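Local coordinates for ABC-type transport system, sugar-family extracellular solute-binding protein (Peptoclostridium difficile 630, PDB 6HNI) that binds tyrosine as the extracellular lipoprotein component of an ABC-type transport system, probably delivering it for uptake, and also has adhesive properties, at residues I28-V32 with S92-A96; T40-F44 with L87-I91; I61-N65 with F80-K85; A96-F100 with A118-V122; S133-D137 with P282-S286. The protein carries 1 engineered substitution. The contacts are given in a common frame with arbitrary orientation. Residues are numbered along the deposited sequence.

Contact 1. Residues I28-V32 with S92-A96; sequences ITQLV and STPSA. With TYR (tyrosine), chain B.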
# COMPACT_ATOMS: atom_id res chain seq x y z
N ILE A 28 -12.52 4.09 -11.83
CA ILE A 28 -11.65 3.63 -10.74
C ILE A 28 -10.72 2.57 -11.36
O ILE A 28 -11.18 1.63 -11.95
CB ILE A 28 -12.42 3.00 -9.60
CG1 ILE A 28 -13.47 3.98 -9.00
CG2 ILE A 28 -11.44 2.51 -8.53
CD1 ILE A 28 -14.20 3.48 -7.78
N THR A 29 -9.43 2.85 -11.22
CA THR A 29 -8.38 1.91 -11.74
C THR A 29 -7.60 1.40 -10.54
O THR A 29 -6.94 2.14 -9.83
CB THR A 29 -7.53 2.59 -12.81
OG1 THR A 29 -6.45 1.65 -13.18
CG2 THR A 29 -6.87 3.86 -12.42
N GLN A 30 -7.73 0.09 -10.32
CA GLN A 30 -7.09 -0.57 -9.19
C GLN A 30 -6.11 -1.65 -9.71
O GLN A 30 -6.46 -2.41 -10.58
CB GLN A 30 -8.14 -1.23 -8.30
CG GLN A 30 -7.61 -1.84 -7.02
CD GLN A 30 -8.68 -2.40 -6.11
OE1 GLN A 30 -9.78 -1.81 -5.97
NE2 GLN A 30 -8.37 -3.48 -5.39
N LEU A 31 -4.90 -1.68 -9.16
CA LEU A 31 -3.90 -2.64 -9.70
C LEU A 31 -4.31 -4.11 -9.58
O LEU A 31 -4.18 -4.89 -10.55
CB LEU A 31 -2.58 -2.37 -8.99
CG LEU A 31 -1.44 -3.36 -9.30
CD1 LEU A 31 -1.11 -3.27 -10.76
CD2 LEU A 31 -0.30 -3.00 -8.39
N VAL A 32 -4.78 -4.49 -8.40
CA VAL A 32 -5.04 -5.87 -8.04
C VAL A 32 -5.90 -5.88 -6.77
O VAL A 32 -5.87 -4.93 -6.03
CB VAL A 32 -3.69 -6.65 -7.84
CG1 VAL A 32 -2.95 -6.13 -6.63
CG2 VAL A 32 -3.92 -8.17 -7.78
N SER A 92 -2.99 2.67 -6.02
CA SER A 92 -1.56 2.20 -6.11
C SER A 92 -0.75 3.06 -7.04
O SER A 92 -1.23 3.67 -8.00
CB SER A 92 -1.43 0.73 -6.53
OG SER A 92 -1.50 0.59 -7.93
N THR A 93 0.60 2.97 -6.83
CA THR A 93 1.54 3.69 -7.65
C THR A 93 1.46 3.29 -9.12
O THR A 93 1.41 4.15 -9.98
CB THR A 93 2.96 3.65 -7.06
OG1 THR A 93 2.99 4.30 -5.81
CG2 THR A 93 3.97 4.29 -7.99
N PRO A 94 1.57 1.98 -9.44
CA PRO A 94 1.45 1.62 -10.86
C PRO A 94 0.17 2.10 -11.56
O PRO A 94 0.23 2.58 -12.72
CB PRO A 94 1.62 0.08 -10.85
CG PRO A 94 2.32 -0.21 -9.57
CD PRO A 94 1.76 0.80 -8.60
N SER A 95 -0.96 1.99 -10.86
CA SER A 95 -2.21 2.43 -11.49
C SER A 95 -2.24 3.96 -11.70
O SER A 95 -2.69 4.42 -12.74
CB SER A 95 -3.36 1.98 -10.61
OG SER A 95 -3.44 0.56 -10.46
N ALA A 96 -1.71 4.69 -10.72
CA ALA A 96 -1.61 6.14 -10.80
C ALA A 96 -0.68 6.62 -11.88
O ALA A 96 -0.93 7.58 -12.59
CB ALA A 96 -1.24 6.72 -9.45
N TYR B . 2.17 1.69 -1.32
CA TYR B . 1.85 0.91 -2.53
C TYR B . 2.03 1.78 -3.76
O TYR B . 1.65 1.33 -4.84
CB TYR B . 0.50 0.17 -2.42
CG TYR B . 0.50 -0.88 -1.36
CD1 TYR B . 1.32 -2.04 -1.51
CD2 TYR B . -0.19 -0.78 -0.19
CE1 TYR B . 1.39 -2.97 -0.51
CE2 TYR B . -0.13 -1.71 0.83
CZ TYR B . 0.70 -2.84 0.67
OH TYR B . 0.78 -3.78 1.68
OXT TYR B . 2.61 2.84 -3.68
O HOH W 1 -4.46 2.81 -14.50
O HOH W 2 -5.07 -0.51 -12.46
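This contact lies at the carboxylate end of the tyrosine pocket, where two neighbouring parallel strands of a periplasmic-binding-protein lobe run out at their C-terminal ends. Strand 24-30 finishes at Gln30, and helix 93-102 starts straight after the adjacent strand, with Ser92 as its N-cap. The first turn of that helix receives the ligand: Thr93 N donates to O of the bound tyrosine at 2.8 Å, and Thr93 OG1 to its OXT at 2.6 Å, so the carboxylate sits at the helix N terminus. The side of the turn carrying Ser95 faces residues 28-32 instead. Leu31 covers it, with CB 3.3 Å from Ser92 OG and CD2 4.0 Å from Pro94 CG. Leu31 N comes within 3.0 Å of Ser95 OG, but the angle is poor for a hydrogen bond; Ser95 OG is bonded to the carbonyl of Ile91. Further back, Thr29 packs on Ser95, with Thr29 O 3.7 Å from Ser95 CB, and beside this contact two waters bridge their polar atoms: water 1 accepts from Thr29 OG1 (2.7 Å) and donates to Ser95 O (3.0 Å), while water 2 donates to Thr29 OG1 at 2.7 Å and lies 2.8 Å from Ser95 OG.

Contact 2. Residues T40-F44 with L87-I91; sequences TRTGF and LIFAI. With EDO (1,2-ethanediol), chain C.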
# COMPACT_ATOMS: atom_id res chain seq x y z
N THR A 40 -9.29 0.82 0.31
CA THR A 40 -9.37 2.20 -0.16
C THR A 40 -10.57 2.37 -1.06
O THR A 40 -11.19 3.45 -1.00
CB THR A 40 -8.12 2.74 -0.85
OG1 THR A 40 -7.95 2.11 -2.13
CG2 THR A 40 -6.89 2.52 -0.01
N ARG A 41 -10.86 1.42 -1.92
CA ARG A 41 -12.01 1.54 -2.81
C ARG A 41 -13.29 1.60 -1.96
O ARG A 41 -14.21 2.43 -2.22
CB ARG A 41 -12.04 0.37 -3.81
CG ARG A 41 -13.04 0.45 -4.95
CD ARG A 41 -14.38 -0.07 -4.53
NE ARG A 41 -15.30 -0.30 -5.65
CZ ARG A 41 -15.40 -1.40 -6.39
NH1 ARG A 41 -16.36 -1.51 -7.30
NH2 ARG A 41 -14.62 -2.44 -6.20
N THR A 42 -13.38 0.73 -0.96
CA THR A 42 -14.54 0.69 -0.07
C THR A 42 -14.78 2.06 0.58
O THR A 42 -15.92 2.60 0.56
CB THR A 42 -14.34 -0.40 0.98
OG1 THR A 42 -14.38 -1.65 0.31
CG2 THR A 42 -15.45 -0.39 2.04
N GLY A 43 -13.74 2.64 1.15
CA GLY A 43 -13.86 3.96 1.80
C GLY A 43 -14.22 5.06 0.84
O GLY A 43 -15.07 5.94 1.18
N PHE A 44 -13.63 5.08 -0.35
CA PHE A 44 -13.88 6.12 -1.33
C PHE A 44 -15.36 6.12 -1.70
O PHE A 44 -15.99 7.19 -1.72
CB PHE A 44 -13.03 5.86 -2.57
CG PHE A 44 -13.21 6.79 -3.73
CD1 PHE A 44 -12.40 7.87 -3.87
CD2 PHE A 44 -14.10 6.48 -4.77
CE1 PHE A 44 -12.51 8.73 -4.96
CE2 PHE A 44 -14.21 7.35 -5.86
CZ PHE A 44 -13.41 8.45 -5.96
N LEU A 87 -13.51 12.18 -13.77
CA LEU A 87 -12.56 11.99 -12.67
C LEU A 87 -12.07 10.55 -12.78
O LEU A 87 -12.83 9.64 -13.03
CB LEU A 87 -13.27 12.18 -11.33
CG LEU A 87 -12.49 11.78 -10.06
CD1 LEU A 87 -11.35 12.71 -9.87
CD2 LEU A 87 -13.42 11.84 -8.84
N ILE A 88 -10.76 10.40 -12.52
CA ILE A 88 -10.13 9.06 -12.37
C ILE A 88 -9.61 8.88 -10.95
O ILE A 88 -8.96 9.77 -10.45
CB ILE A 88 -9.00 8.92 -13.37
CG1 ILE A 88 -9.53 8.90 -14.79
CG2 ILE A 88 -8.21 7.60 -13.10
CD1 ILE A 88 -8.47 9.10 -15.86
N PHE A 89 -10.03 7.81 -10.32
CA PHE A 89 -9.52 7.45 -9.00
C PHE A 89 -8.57 6.24 -9.22
O PHE A 89 -8.98 5.20 -9.69
CB PHE A 89 -10.69 7.04 -8.10
CG PHE A 89 -10.33 6.49 -6.74
CD1 PHE A 89 -9.31 7.04 -5.96
CD2 PHE A 89 -11.06 5.45 -6.22
CE1 PHE A 89 -9.00 6.47 -4.71
CE2 PHE A 89 -10.77 4.91 -4.98
CZ PHE A 89 -9.75 5.46 -4.23
N ALA A 90 -7.31 6.50 -8.86
CA ALA A 90 -6.21 5.48 -9.11
C ALA A 90 -5.69 4.97 -7.77
O ALA A 90 -5.26 5.74 -6.89
CB ALA A 90 -5.10 6.10 -9.96
N ILE A 91 -5.66 3.63 -7.66
CA ILE A 91 -5.34 2.97 -6.43
C ILE A 91 -4.04 2.19 -6.70
O ILE A 91 -4.08 1.19 -7.42
CB ILE A 91 -6.46 2.01 -5.98
CG1 ILE A 91 -7.81 2.77 -5.80
CG2 ILE A 91 -6.08 1.25 -4.73
CD1 ILE A 91 -8.93 1.79 -5.62
C1 EDO C . -16.45 -5.85 -8.28
O1 EDO C . -15.62 -4.95 -7.53
C2 EDO C . -16.87 -5.22 -9.61
O2 EDO C . -17.34 -3.88 -9.38
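Strand 87-91 presents alternate side chains to segment 40-44 of helix 35-50, which runs roughly antiparallel to it, 149° between the two short segments, whose axes come within 10.2 Å. Leu87 comes first, its CD2 reaching the edge of the Phe44 ring at 4.4 Å from CZ. Ile88 points away from the helix. Phe89 is central: its ring lies almost flat on that of Phe44 in an offset stack, centroids 3.7 Å apart and planes at 7°, with Phe89 CE2 3.3 Å from Phe44 CG. The edge of the Phe89 ring meets the helix backbone, CZ being 4.1 Å from Thr40 O. Ile91 places CD1 3.9 Å from Arg41 CB, while its CG2 merely packs, at 3.3 Å, against Thr40 OG1, which is hydrogen-bonded to the carbonyl of Leu37. The Arg41 guanidinium leads away, to a cation-pi contact with Phe63. A helix laid nearly antiparallel on parallel strands, with apolar side chains between, is the layering of a Rossmann-like lobe, as in periplasmic binding proteins.

Contact 3. Residues I61-N65 with F80-K85; sequences IDFQN and FASDKK. With EDO (1,2-ethanediol), chain E.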
# COMPACT_ATOMS: atom_id res chain seq x y z
N ILE A 61 -19.99 4.91 -11.75
CA ILE A 61 -18.65 4.39 -11.38
C ILE A 61 -18.31 3.21 -12.31
O ILE A 61 -19.03 2.21 -12.33
CB ILE A 61 -18.62 3.99 -9.91
CG1 ILE A 61 -18.94 5.18 -8.97
CG2 ILE A 61 -17.27 3.43 -9.55
CD1 ILE A 61 -19.00 4.80 -7.50
N ASP A 62 -17.19 3.33 -13.05
CA ASP A 62 -16.66 2.27 -13.93
C ASP A 62 -15.39 1.75 -13.22
O ASP A 62 -14.30 2.37 -13.28
CB ASP A 62 -16.32 2.94 -15.27
CG ASP A 62 -15.76 2.00 -16.31
OD1 ASP A 62 -15.56 0.80 -16.03
OD2 ASP A 62 -15.53 2.51 -17.46
N PHE A 63 -15.56 0.64 -12.51
CA PHE A 63 -14.45 -0.00 -11.79
C PHE A 63 -13.70 -0.99 -12.69
O PHE A 63 -14.32 -1.87 -13.34
CB PHE A 63 -14.99 -0.75 -10.57
CG PHE A 63 -13.92 -1.55 -9.86
CD1 PHE A 63 -12.99 -0.89 -9.06
CD2 PHE A 63 -13.82 -2.90 -10.01
CE1 PHE A 63 -11.96 -1.57 -8.43
CE2 PHE A 63 -12.77 -3.63 -9.39
CZ PHE A 63 -11.86 -2.95 -8.59
N GLN A 64 -12.38 -0.85 -12.69
CA GLN A 64 -11.49 -1.71 -13.50
C GLN A 64 -10.30 -2.17 -12.68
O GLN A 64 -9.58 -1.37 -12.08
CB GLN A 64 -10.98 -0.98 -14.74
CG GLN A 64 -12.06 -0.50 -15.70
CD GLN A 64 -12.70 -1.61 -16.49
OE1 GLN A 64 -12.03 -2.59 -16.83
NE2 GLN A 64 -13.97 -1.45 -16.90
N ASN A 65 -10.14 -3.49 -12.64
CA ASN A 65 -9.05 -4.17 -11.92
C ASN A 65 -8.07 -4.71 -12.98
O ASN A 65 -8.47 -5.41 -13.90
CB ASN A 65 -9.65 -5.27 -11.09
CG ASN A 65 -8.64 -6.05 -10.24
OD1 ASN A 65 -7.43 -5.92 -10.36
ND2 ASN A 65 -9.16 -6.90 -9.37
N PHE A 80 -10.09 5.03 -20.06
CA PHE A 80 -10.69 6.11 -19.27
C PHE A 80 -10.44 7.46 -19.89
O PHE A 80 -11.40 8.33 -19.89
CB PHE A 80 -10.13 6.15 -17.84
CG PHE A 80 -10.59 5.08 -16.91
CD1 PHE A 80 -11.66 4.23 -17.19
CD2 PHE A 80 -9.98 4.96 -15.67
CE1 PHE A 80 -12.09 3.29 -16.28
CE2 PHE A 80 -10.41 4.01 -14.76
CZ PHE A 80 -11.42 3.14 -15.05
N ALA A 81 -9.29 7.74 -20.45
CA ALA A 81 -8.98 9.00 -21.09
C ALA A 81 -9.82 9.17 -22.36
O ALA A 81 -10.47 10.22 -22.58
CB ALA A 81 -7.50 9.15 -21.35
N SER A 82 -9.89 8.14 -23.19
CA SER A 82 -10.68 8.25 -24.43
C SER A 82 -12.21 8.25 -24.16
O SER A 82 -13.00 8.82 -24.94
CB SER A 82 -10.21 7.20 -25.44
OG SER A 82 -10.45 5.90 -24.97
N ASP A 83 -12.63 7.66 -23.05
CA ASP A 83 -14.01 7.74 -22.56
C ASP A 83 -14.35 9.14 -22.07
O ASP A 83 -15.53 9.44 -21.87
CB ASP A 83 -14.28 6.85 -21.33
CG ASP A 83 -14.41 5.36 -21.63
OD1 ASP A 83 -14.53 4.97 -22.83
OD2 ASP A 83 -14.39 4.56 -20.61
N LYS A 84 -13.38 10.01 -21.84
CA LYS A 84 -13.63 11.36 -21.30
C LYS A 84 -14.29 11.34 -19.92
O LYS A 84 -15.25 12.10 -19.65
CB LYS A 84 -14.39 12.24 -22.34
CG LYS A 84 -13.71 12.31 -23.70
CD LYS A 84 -14.49 13.06 -24.77
CE LYS A 84 -13.65 13.21 -26.02
NZ LYS A 84 -14.44 13.07 -27.25
N LYS A 85 -13.81 10.49 -19.02
CA LYS A 85 -14.26 10.46 -17.65
C LYS A 85 -14.11 11.86 -17.03
O LYS A 85 -13.22 12.64 -17.38
CB LYS A 85 -13.42 9.51 -16.81
CG LYS A 85 -13.53 8.04 -17.17
CD LYS A 85 -14.94 7.48 -17.18
CE LYS A 85 -14.90 5.99 -17.41
NZ LYS A 85 -16.24 5.42 -17.58
C1 EDO E . -6.98 -10.55 -8.44
O1 EDO E . -7.27 -9.11 -8.40
C2 EDO E . -5.71 -10.91 -9.21
O2 EDO E . -5.93 -11.76 -10.34
O HOH W 3 -13.61 2.18 -19.27
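Phe80, in the last turns of helix 70-82, pushes its ring against the strand 59-65 backbone and the side chains of Asp62 and Gln64. Its CZ lies 3.5 Å from Asp62 O and 3.8 Å from Gln64 CG, and its CE1 is 3.7 Å from Asp62 OD2. Beside the ring sits a small charged network. Lys85, just past the helix, sends NZ back to Asp62 OD2 in a salt bridge of 3.0 Å. A longer pairing, 3.7 Å, joins Lys85 NZ to Asp83 OD2, while Asp83 OD1 is salt-bridged to Lys79. The chain can turn back here because Lys84, with phi at 61°, ends the helix in a Schellman motif and directs Lys85 toward the strand. Gln64 steadies the other oxygen of the strand carboxylate, its NE2 donating to Asp62 OD1 at 2.9 Å. The two acids come close, Asp62 OD2 and Asp83 OD2 being 3.9 Å apart, and water 3 donates to both, at 2.7 Å and 2.8 Å respectively. An edge strand of the sheet is thus tied to the end of its following helix by an aromatic side chain and by paired charges, with lysine and water offsetting what would otherwise be repulsion between two carboxylates.

Contact 4. Residues A96-F100 with A118-V122; sequences AQAAF and AAGLV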
# COMPACT_ATOMS: atom_id res chain seq x y z
N ALA A 96 -1.71 4.69 -10.72
CA ALA A 96 -1.61 6.14 -10.80
C ALA A 96 -0.68 6.62 -11.88
O ALA A 96 -0.93 7.58 -12.59
CB ALA A 96 -1.24 6.72 -9.45
N GLN A 97 0.50 5.95 -11.97
CA GLN A 97 1.45 6.32 -13.01
C GLN A 97 0.87 6.12 -14.41
O GLN A 97 1.07 6.98 -15.29
CB GLN A 97 2.79 5.56 -12.86
CG GLN A 97 3.56 6.04 -11.68
CD GLN A 97 4.90 5.29 -11.56
OE1 GLN A 97 4.91 4.05 -11.55
NE2 GLN A 97 5.97 6.04 -11.38
N ALA A 98 0.15 5.03 -14.58
CA ALA A 98 -0.51 4.77 -15.85
C ALA A 98 -1.58 5.86 -16.19
O ALA A 98 -1.65 6.29 -17.30
CB ALA A 98 -1.13 3.41 -15.88
N ALA A 99 -2.40 6.20 -15.19
CA ALA A 99 -3.45 7.22 -15.36
C ALA A 99 -2.79 8.55 -15.78
O ALA A 99 -3.21 9.19 -16.73
CB ALA A 99 -4.21 7.36 -14.07
N PHE A 100 -1.70 8.92 -15.09
CA PHE A 100 -0.99 10.14 -15.40
C PHE A 100 -0.36 10.14 -16.81
O PHE A 100 -0.37 11.16 -17.52
CB PHE A 100 -0.01 10.48 -14.28
CG PHE A 100 0.71 11.81 -14.42
CD1 PHE A 100 -0.00 13.02 -14.46
CD2 PHE A 100 2.10 11.87 -14.48
CE1 PHE A 100 0.67 14.23 -14.55
CE2 PHE A 100 2.76 13.07 -14.54
CZ PHE A 100 2.06 14.26 -14.56
N ALA A 118 8.28 11.00 -5.89
CA ALA A 118 9.24 10.07 -6.52
C ALA A 118 8.65 9.31 -7.70
O ALA A 118 9.36 8.91 -8.63
CB ALA A 118 9.81 9.06 -5.49
N ALA A 119 7.33 9.13 -7.66
CA ALA A 119 6.60 8.50 -8.75
C ALA A 119 6.34 9.45 -9.91
O ALA A 119 5.80 9.01 -10.93
CB ALA A 119 5.29 7.92 -8.25
N GLY A 120 6.72 10.72 -9.78
CA GLY A 120 6.57 11.68 -10.88
C GLY A 120 5.17 12.27 -11.03
O GLY A 120 4.89 12.86 -12.06
N LEU A 121 4.32 12.07 -10.04
CA LEU A 121 2.87 12.47 -10.16
C LEU A 121 2.60 13.91 -9.79
O LEU A 121 1.60 14.45 -10.29
CB LEU A 121 2.09 11.57 -9.26
CG LEU A 121 2.12 10.04 -9.61
CD1 LEU A 121 1.53 9.20 -8.51
CD2 LEU A 121 1.44 9.75 -10.94
N VAL A 122 3.33 14.46 -8.84
CA VAL A 122 3.11 15.80 -8.31
C VAL A 122 4.46 16.46 -8.18
O VAL A 122 5.49 15.75 -7.96
CB VAL A 122 2.38 15.76 -6.96
CG1 VAL A 122 1.05 15.01 -7.08
CG2 VAL A 122 3.19 15.17 -5.83
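The backbones meet as a helix against an irregular loop: residues 96-100 are a turn of helix 93-102, with Phe100 N bonded to Ala96 O at 2.9 Å, whereas 118-122 form no regular element. The nearest CA atoms belong to Phe100 and Leu121, 6.9 Å apart. Within the loop Gly120 takes a positive phi of 81°, a conformation that favours glycine, and its carbonyl oxygen comes 3.3 Å from Phe100 CE2. Leu121 covers the most ground. Its CB bond points sideways, yet the methyls reach the helix, CD1 lying 3.8 Å from Ala96 CB and CD2 lying 3.7 Å from Phe100 CB and 3.6 Å from Ala96 O. The small side chain of Ala96 leaves room for this approach. Phe100 lies alongside with one ring face turned to the carbonyl oxygen of Leu121. The one hydrogen bond across the pair comes from Gln97, whose extended side chain brings NE2 to Ala119 O at 3.0 Å with an angle of 165°; NE2 is also 3.7 Å from Ala119 CB. Val167, from helix 167-183, touches Gln97, Ala118 and Ala119. Toward the sheet, Ala96 packs on Ile110 and Leu121 on Val113, both in strand 108-113, and Phe100 reaches Val132 of strand 132-136, so the loop fills the space between helix 93-102 and the far strands of the five-stranded sheet.

Contact 5. Residues S133-D137 with P282-S286; sequences SGTSD and PVATS. With TYR (tyrosine), chain B.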
# COMPACT_ATOMS: atom_id res chain seq x y z
N SER A 133 -3.92 14.79 -7.44
CA SER A 133 -3.83 14.95 -5.99
C SER A 133 -4.40 13.70 -5.33
O SER A 133 -4.58 12.67 -6.01
CB SER A 133 -4.51 16.22 -5.49
OG SER A 133 -4.15 16.39 -4.11
N GLY A 134 -4.59 13.71 -4.02
CA GLY A 134 -5.17 12.61 -3.31
C GLY A 134 -4.47 12.34 -2.00
O GLY A 134 -4.10 13.23 -1.30
N THR A 135 -4.30 11.05 -1.75
CA THR A 135 -3.70 10.61 -0.51
C THR A 135 -2.46 9.70 -0.79
O THR A 135 -2.40 9.04 -1.82
CB THR A 135 -4.66 9.80 0.37
OG1 THR A 135 -5.28 8.77 -0.39
CG2 THR A 135 -5.78 10.71 0.94
N SER A 136 -1.57 9.78 0.17
CA SER A 136 -0.35 8.94 0.20
C SER A 136 -0.46 8.05 1.40
O SER A 136 -0.82 8.44 2.50
CB SER A 136 0.85 9.85 0.25
OG SER A 136 2.02 9.03 0.65
N ASP A 137 0.01 6.78 1.19
CA ASP A 137 0.12 5.80 2.27
C ASP A 137 1.52 5.76 2.84
O ASP A 137 1.92 4.70 3.40
CB ASP A 137 -0.36 4.40 1.88
CG ASP A 137 0.50 3.73 0.78
OD1 ASP A 137 1.26 4.44 0.12
OD2 ASP A 137 0.28 2.49 0.62
N PRO A 282 -3.61 20.01 -1.61
CA PRO A 282 -2.51 19.27 -0.99
C PRO A 282 -2.78 17.78 -0.86
O PRO A 282 -3.91 17.35 -0.57
CB PRO A 282 -2.37 19.92 0.41
CG PRO A 282 -3.32 21.02 0.47
CD PRO A 282 -4.22 20.99 -0.69
N VAL A 283 -1.72 17.00 -1.09
CA VAL A 283 -1.77 15.56 -0.86
C VAL A 283 -1.83 15.31 0.67
O VAL A 283 -1.07 15.91 1.43
CB VAL A 283 -0.59 14.83 -1.51
CG1 VAL A 283 -0.62 13.35 -1.16
CG2 VAL A 283 -0.58 15.04 -3.01
N ALA A 284 -2.76 14.45 1.08
CA ALA A 284 -2.99 14.11 2.46
C ALA A 284 -2.33 12.79 2.85
O ALA A 284 -2.22 11.88 2.03
CB ALA A 284 -4.48 14.07 2.75
N THR A 285 -1.88 12.71 4.10
CA THR A 285 -1.32 11.50 4.67
C THR A 285 -1.97 11.23 6.03
O THR A 285 -2.65 12.10 6.57
CB THR A 285 0.19 11.63 4.92
OG1 THR A 285 0.45 12.75 5.79
CG2 THR A 285 0.92 11.81 3.64
N SER A 286 -1.70 10.05 6.61
CA SER A 286 -2.16 9.68 7.94
C SER A 286 -1.03 9.50 8.89
O SER A 286 -0.06 8.81 8.55
CB SER A 286 -3.01 8.42 7.91
OG SER A 286 -3.43 8.08 9.24
N TYR B . 2.17 1.69 -1.32
CA TYR B . 1.85 0.91 -2.53
C TYR B . 2.03 1.78 -3.76
O TYR B . 1.65 1.33 -4.84
CB TYR B . 0.50 0.17 -2.42
CG TYR B . 0.50 -0.88 -1.36
CD1 TYR B . 1.32 -2.04 -1.51
CD2 TYR B . -0.19 -0.78 -0.19
CE1 TYR B . 1.39 -2.97 -0.51
CE2 TYR B . -0.13 -1.71 0.83
CZ TYR B . 0.70 -2.84 0.67
OH TYR B . 0.78 -3.78 1.68
OXT TYR B . 2.61 2.84 -3.68
O HOH W 4 -0.17 8.08 5.15
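A distant loop, 145 residues further along the chain, runs beside an edge strand, 132-136, of the five-stranded sheet and pairs with it through a single parallel beta bridge. The two backbones point within 18° of each other, and Thr135 is bridged to Ala284. Ala284 N donates to Gly134 O at 3.0 Å, and Ser136 N donates to Ala284 O at 2.9 Å, so Ala284 uses both its amide and its carbonyl to straddle Thr135. CA-H...O contacts accompany them: Val283 CA is 3.3 Å from Gly134 O, and Thr135 CA is 3.2 Å from Ala284 O. Gly134 has phi and psi of 139° and -139°, where a CB would collide with the preceding carbonyl oxygen, so these angles call for glycine. Side chains meet too: Ser136 CB is 3.9 Å from Thr285 CG2 and 4.0 Å from Val283 CG1, and Thr135 CG2 is 4.0 Å from Ala284 CB. After the bridge the chains separate and water 4 spans the gap, donating to Ser136 O at 2.8 Å and accepting from Ser286 N at 2.9 Å. Just past the strand, Asp137 OD2 takes a hydrogen bond of 2.8 Å from the amino nitrogen of the bound tyrosine, and it is also bonded to Tyr258 OH. An edge strand that leads from the sheet directly into a ligand-binding loop fits the tyrosine site of a two-lobed, periplasmic-type binding protein.

In the fold
From the N terminus, strand 24-30 opens contact 1, which closes at residues 92-96. Within that loop sits contact 2, running from helix 35-50 to strand 87-91, and within contact 2 in turn lies contact 3, from strand 59-65 to the end of helix 70-82. Contact 4 starts at Ala96, which it shares with contact 1, and carries helix 93-102 on to the loop at 118-122. Contact 5 follows in series and closes much the longest loop, bringing residues 282-286 back to edge strand 132-136. Contacts 1, 2, 3 and 5 all reach the same parallel sheet, and contacts 1 and 5 both touch the bound tyrosine, though not each other.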